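Local coordinates for soluble inorganic pyrophosphatase (Toxoplasma gondii, PDB 5WRT), which probably hydrolyses inorganic pyrophosphate to two phosphates with the help of magnesium ions, as a family I pyrophosphatase built as a dimer, at residues A[52-55]-A[56-59]; A[187-190]-A[191-194]. One frame throughout, in Å; residues are numbered along the deposited sequence.

Interaction 1. Residues A[52-55]-A[56-59]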
loop_
_atom_site.group_PDB
_atom_site.type_symbol
_atom_site.label_atom_id
_atom_site.label_comp_id
_atom_site.label_asym_id
_atom_site.label_seq_id
_atom_site.Cartn_x
_atom_site.Cartn_y
_atom_site.Cartn_z
ATOM N N GLU A 52 -11.444 -11.900 8.787
ATOM C CA GLU A 52 -12.477 -11.161 8.071
ATOM C C GLU A 52 -12.089 -10.885 6.624
ATOM O O GLU A 52 -12.890 -11.112 5.713
ATOM C CB GLU A 52 -12.782 -9.841 8.791
ATOM C CG GLU A 52 -13.398 -10.003 10.174
ATOM C CD GLU A 52 -13.502 -8.687 10.930
ATOM O OE1 GLU A 52 -12.645 -7.803 10.718
ATOM O OE2 GLU A 52 -14.444 -8.537 11.737
ATOM N N ILE A 53 -10.872 -10.403 6.394
ATOM C CA ILE A 53 -10.420 -10.055 5.051
ATOM C C ILE A 53 -9.249 -10.953 4.674
ATOM O O ILE A 53 -8.167 -10.846 5.269
ATOM C CB ILE A 53 -10.044 -8.567 4.961
ATOM C CG1 ILE A 53 -11.288 -7.699 5.160
ATOM C CG2 ILE A 53 -9.376 -8.265 3.628
ATOM C CD1 ILE A 53 -10.992 -6.228 5.296
ATOM N N PRO A 54 -9.418 -11.844 3.701
ATOM C CA PRO A 54 -8.326 -12.747 3.327
ATOM C C PRO A 54 -7.176 -12.008 2.669
ATOM O O PRO A 54 -7.344 -10.936 2.082
ATOM C CB PRO A 54 -8.985 -13.715 2.337
ATOM C CG PRO A 54 -10.439 -13.605 2.602
ATOM C CD PRO A 54 -10.667 -12.181 3.003
ATOM N N LYS A 55 -5.992 -12.603 2.790
ATOM C CA LYS A 55 -4.808 -12.128 2.090
ATOM C C LYS A 55 -5.099 -11.941 0.606
ATOM O O LYS A 55 -5.703 -12.805 -0.036
ATOM C CB LYS A 55 -3.668 -13.130 2.296
ATOM C CG LYS A 55 -2.413 -12.886 1.476
ATOM C CD LYS A 55 -1.440 -14.052 1.647
ATOM C CE LYS A 55 0.002 -13.636 1.393
ATOM N NZ LYS A 55 0.583 -12.892 2.549
ATOM N N ASN A 56 -4.693 -10.782 0.078
ATOM C CA ASN A 56 -4.785 -10.447 -1.344
ATOM C C ASN A 56 -6.220 -10.181 -1.801
ATOM O O ASN A 56 -6.583 -10.500 -2.935
ATOM C CB ASN A 56 -4.136 -11.527 -2.219
ATOM C CG ASN A 56 -2.622 -11.473 -2.176
ATOM O OD1 ASN A 56 -2.035 -10.417 -1.939
ATOM N ND2 ASN A 56 -1.981 -12.613 -2.402
ATOM N N THR A 57 -7.050 -9.607 -0.932
ATOM C CA THR A 57 -8.377 -9.134 -1.304
ATOM C C THR A 57 -8.551 -7.708 -0.796
ATOM O O THR A 57 -7.716 -7.183 -0.054
ATOM C CB THR A 57 -9.495 -10.032 -0.750
ATOM O OG1 THR A 57 -9.530 -9.937 0.679
ATOM C CG2 THR A 57 -9.284 -11.484 -1.164
ATOM N N ARG A 58 -9.650 -7.070 -1.205
ATOM C CA ARG A 58 -9.867 -5.677 -0.842
ATOM C C ARG A 58 -11.301 -5.350 -0.442
ATOM O O ARG A 58 -11.576 -4.189 -0.126
ATOM C CB ARG A 58 -9.406 -4.732 -1.967
ATOM C CG ARG A 58 -10.196 -4.764 -3.250
ATOM C CD ARG A 58 -9.797 -3.563 -4.091
ATOM N NE ARG A 58 -10.412 -3.563 -5.414
ATOM C CZ ARG A 58 -9.726 -3.564 -6.552
ATOM N NH1 ARG A 58 -8.400 -3.561 -6.527
ATOM N NH2 ARG A 58 -10.365 -3.562 -7.714
ATOM N N ARG A 59 -12.221 -6.311 -0.462
ATOM C CA ARG A 59 -13.565 -6.040 0.027
ATOM C C ARG A 59 -13.543 -5.903 1.545
ATOM O O ARG A 59 -12.925 -6.708 2.248
ATOM C CB ARG A 59 -14.529 -7.155 -0.377
ATOM C CG ARG A 59 -14.772 -7.273 -1.866
ATOM C CD ARG A 59 -15.879 -8.276 -2.157
ATOM N NE ARG A 59 -16.219 -8.309 -3.575
ATOM C CZ ARG A 59 -15.725 -9.185 -4.444
ATOM N NH1 ARG A 59 -14.865 -10.111 -4.039
ATOM N NH2 ARG A 59 -16.091 -9.135 -5.719
#
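Thr57 and Pro54 hold this tight reversal of the chain together through one carbonyl oxygen. The hydroxyl of Thr57 donates to it, OG1 lying 2.8 Å from Pro54 O and tilted out of the carbonyl plane. The backbone adds a weak, well bent bond to the same acceptor, Thr57 N standing 3.3 Å from Pro54 O. Two donors of one residue therefore grip one oxygen. The torsion of Thr57 (chi1 67°) sets OG1 between its own N and carbonyl carbon, turning the hydroxyl inward across the turn while CG2 stays beside the backbone N.

Carbon atoms pack round that hydroxyl. Ile53 brings its CG2 branch to 3.4 Å from Thr57 OG1, and the ring carbon Pro54 CD comes equally near. The other branch of Ile53 reaches farther down the returning chain, CG1 lying 3.5 Å from Arg59 O and CD1 at 3.6 Å from the same oxygen. At the tip of the turn, Lys55 and Asn56 run side by side in the same direction, with Lys55 CG 3.9 Å from Asn56 ND2.

Charged ends find partners farther off: Lys55 NZ bonds to Tyr90 O, Arg58 NE forms a salt bridge with Glu84, and Glu52 OE2 accepts a bond from Met63 N. Lys55 and Asn56 also pack on Leu196 of the second subunit.

Pro54 to Thr57 form a type II beta turn, with Asn56 at the third position in a left-handed conformation (phi 72°, psi 34°). Asn56 and Thr57 both face Leu89 as a G1 beta bulge, and Glu52 and Ile53 face Tyr93 as a classic bulge. The turn links strands 47-53 and 57-63 close to the magnesium site; Glu52 is seen to bind magnesium in this protein, although that ion is not bound to this chain here.

Interaction 2. Residues A[187-190]-A[191-194]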
loop_
_atom_site.group_PDB
_atom_site.type_symbol
_atom_site.label_atom_id
_atom_site.label_comp_id
_atom_site.label_asym_id
_atom_site.label_seq_id
_atom_site.Cartn_x
_atom_site.Cartn_y
_atom_site.Cartn_z
ATOM N N ILE A 187 3.242 -3.370 6.276
ATOM C CA ILE A 187 1.990 -3.224 7.014
ATOM C C ILE A 187 1.824 -1.796 7.519
ATOM O O ILE A 187 0.734 -1.218 7.435
ATOM C CB ILE A 187 1.928 -4.245 8.165
ATOM C CG1 ILE A 187 1.758 -5.661 7.613
ATOM C CG2 ILE A 187 0.800 -3.903 9.130
ATOM C CD1 ILE A 187 2.082 -6.746 8.615
ATOM N N ARG A 188 2.900 -1.200 8.042
ATOM C CA ARG A 188 2.820 0.176 8.528
ATOM C C ARG A 188 2.458 1.138 7.403
ATOM O O ARG A 188 1.586 1.998 7.563
ATOM C CB ARG A 188 4.140 0.594 9.178
ATOM C CG ARG A 188 4.132 2.043 9.665
ATOM C CD ARG A 188 5.390 2.402 10.445
ATOM N NE ARG A 188 6.548 1.661 9.962
ATOM C CZ ARG A 188 7.368 0.960 10.738
ATOM N NH1 ARG A 188 7.172 0.911 12.048
ATOM N NH2 ARG A 188 8.392 0.314 10.198
ATOM N N GLU A 189 3.126 1.009 6.255
ATOM C CA GLU A 189 2.861 1.927 5.154
ATOM C C GLU A 189 1.489 1.683 4.541
ATOM O O GLU A 189 0.861 2.624 4.041
ATOM C CB GLU A 189 3.951 1.803 4.089
ATOM C CG GLU A 189 5.336 2.230 4.565
ATOM C CD GLU A 189 5.337 3.561 5.298
ATOM O OE1 GLU A 189 4.619 4.490 4.871
ATOM O OE2 GLU A 189 6.058 3.674 6.314
ATOM N N TRP A 190 1.008 0.439 4.571
ATOM C CA TRP A 190 -0.325 0.152 4.054
ATOM C C TRP A 190 -1.387 0.908 4.843
ATOM O O TRP A 190 -2.228 1.607 4.266
ATOM C CB TRP A 190 -0.598 -1.353 4.095
ATOM C CG TRP A 190 -1.718 -1.775 3.192
ATOM C CD1 TRP A 190 -1.603 -2.305 1.939
ATOM C CD2 TRP A 190 -3.123 -1.690 3.464
ATOM N NE1 TRP A 190 -2.847 -2.561 1.417
ATOM C CE2 TRP A 190 -3.798 -2.190 2.332
ATOM C CE3 TRP A 190 -3.876 -1.243 4.554
ATOM C CZ2 TRP A 190 -5.189 -2.256 2.259
ATOM C CZ3 TRP A 190 -5.257 -1.308 4.479
ATOM C CH2 TRP A 190 -5.898 -1.810 3.341
ATOM N N PHE A 191 -1.356 0.787 6.169
ATOM C CA PHE A 191 -2.359 1.442 6.997
ATOM C C PHE A 191 -2.112 2.937 7.159
ATOM O O PHE A 191 -3.032 3.660 7.552
ATOM C CB PHE A 191 -2.434 0.756 8.362
ATOM C CG PHE A 191 -3.159 -0.558 8.325
ATOM C CD1 PHE A 191 -4.544 -0.595 8.262
ATOM C CD2 PHE A 191 -2.461 -1.754 8.320
ATOM C CE1 PHE A 191 -5.218 -1.801 8.215
ATOM C CE2 PHE A 191 -3.131 -2.964 8.271
ATOM C CZ PHE A 191 -4.511 -2.987 8.219
ATOM N N ARG A 192 -0.903 3.416 6.860
ATOM C CA ARG A 192 -0.667 4.856 6.880
ATOM C C ARG A 192 -1.345 5.544 5.700
ATOM O O ARG A 192 -1.876 6.651 5.842
ATOM C CB ARG A 192 0.833 5.155 6.873
ATOM C CG ARG A 192 1.166 6.617 7.160
ATOM C CD ARG A 192 2.415 7.078 6.420
ATOM N NE ARG A 192 3.602 6.320 6.803
ATOM C CZ ARG A 192 4.365 6.603 7.856
ATOM N NH1 ARG A 192 4.069 7.633 8.638
ATOM N NH2 ARG A 192 5.428 5.856 8.123
ATOM N N TRP A 193 -1.350 4.898 4.533
ATOM C CA TRP A 193 -1.720 5.551 3.285
ATOM C C TRP A 193 -3.081 5.144 2.735
ATOM O O TRP A 193 -3.581 5.819 1.829
ATOM C CB TRP A 193 -0.651 5.272 2.215
ATOM C CG TRP A 193 0.658 5.960 2.467
ATOM C CD1 TRP A 193 1.784 5.410 3.011
ATOM C CD2 TRP A 193 0.980 7.325 2.173
ATOM N NE1 TRP A 193 2.784 6.350 3.081
ATOM C CE2 TRP A 193 2.316 7.535 2.572
ATOM C CE3 TRP A 193 0.269 8.391 1.614
ATOM C CZ2 TRP A 193 2.954 8.766 2.430
ATOM C CZ3 TRP A 193 0.904 9.612 1.474
ATOM C CH2 TRP A 193 2.233 9.789 1.880
ATOM N N TYR A 194 -3.698 4.074 3.245
ATOM C CA TYR A 194 -4.822 3.470 2.528
ATOM C C TYR A 194 -6.084 4.329 2.522
ATOM O O TYR A 194 -6.993 4.054 1.731
ATOM C CB TYR A 194 -5.139 2.084 3.096
ATOM C CG TYR A 194 -5.906 2.081 4.397
ATOM C CD1 TYR A 194 -5.367 2.640 5.546
ATOM C CD2 TYR A 194 -7.168 1.506 4.477
ATOM C CE1 TYR A 194 -6.063 2.632 6.739
ATOM C CE2 TYR A 194 -7.874 1.492 5.665
ATOM C CZ TYR A 194 -7.316 2.057 6.794
ATOM O OH TYR A 194 -8.012 2.046 7.982
#
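Glu189 and Arg192 form a two-pronged salt bridge along one side of helix 183-193. Arg192 NE donates to Glu189 OE1 at 2.8 Å, and Arg192 NH2 reaches Glu189 OE2 at 2.9 Å in an almost straight bond. Both oxygens are met on their syn sides, and the carboxylate and guanidinium planes lie 19° apart, so the paired bonds restrain the rotation of both groups. A bend in the glutamate chain (chi2 -47°) turns the carboxylate forward along the helix, toward Arg192 and Trp193. Arg192 NH1 has a second carboxylate in Glu209.

Glu189 OE1 also accepts a weak bond from Trp193 NE1 at 3.2 Å; that indole nitrogen has its stronger partner in Gly182 O of the second subunit. The backbone bonds of Phe191, Arg192 and Trp193 to the carbonyls four residues earlier continue the helix, and a weak one from Tyr194 N to Trp190 O follows.

Next come the rings. The edge of Trp190 points into the face of Phe191 in a T-shaped pair, the centroid of its six-membered ring 4.9 Å from that of Phe191 and the planes at 66°, with Trp190 CE3 over the centre of the phenyl. Tyr194 lies nearly parallel to Trp190 but slid aside, while its CB makes a CH-pi contact 3.9 Å from the centroid of the six-membered indole ring. Ile187 CG2 packs on Phe191 CD2 at 4.0 Å.

Phe191 and Ile187 rest on strands 136-149 and 152-161, whereas Trp193 meets Trp91 of the second subunit edge-to-face. An i to i+3 salt bridge and an aromatic cluster thus mark helix 183-193 where it sits between the sheet and the second subunit.

How the interactions relate
From the N terminus, interaction 1 comes first and closes the short turn by which strand 47-53 of the mixed sheet passes into strand 57-63 of a separate antiparallel sheet. Interaction 2 opens long after it has closed, within helix 183-193, so the two lie in series and neither nest nor cross. Their centres are 15 Å apart and their nearest atoms about 6 Å, without touching. Strand 84-89 lies between them in structure: Tyr85 touches Ile53 and meets Tyr194, while Thr88 contacts both Arg58 and Trp190. Each also reaches the second subunit, so the turn and the helix both contribute to the dimer contact.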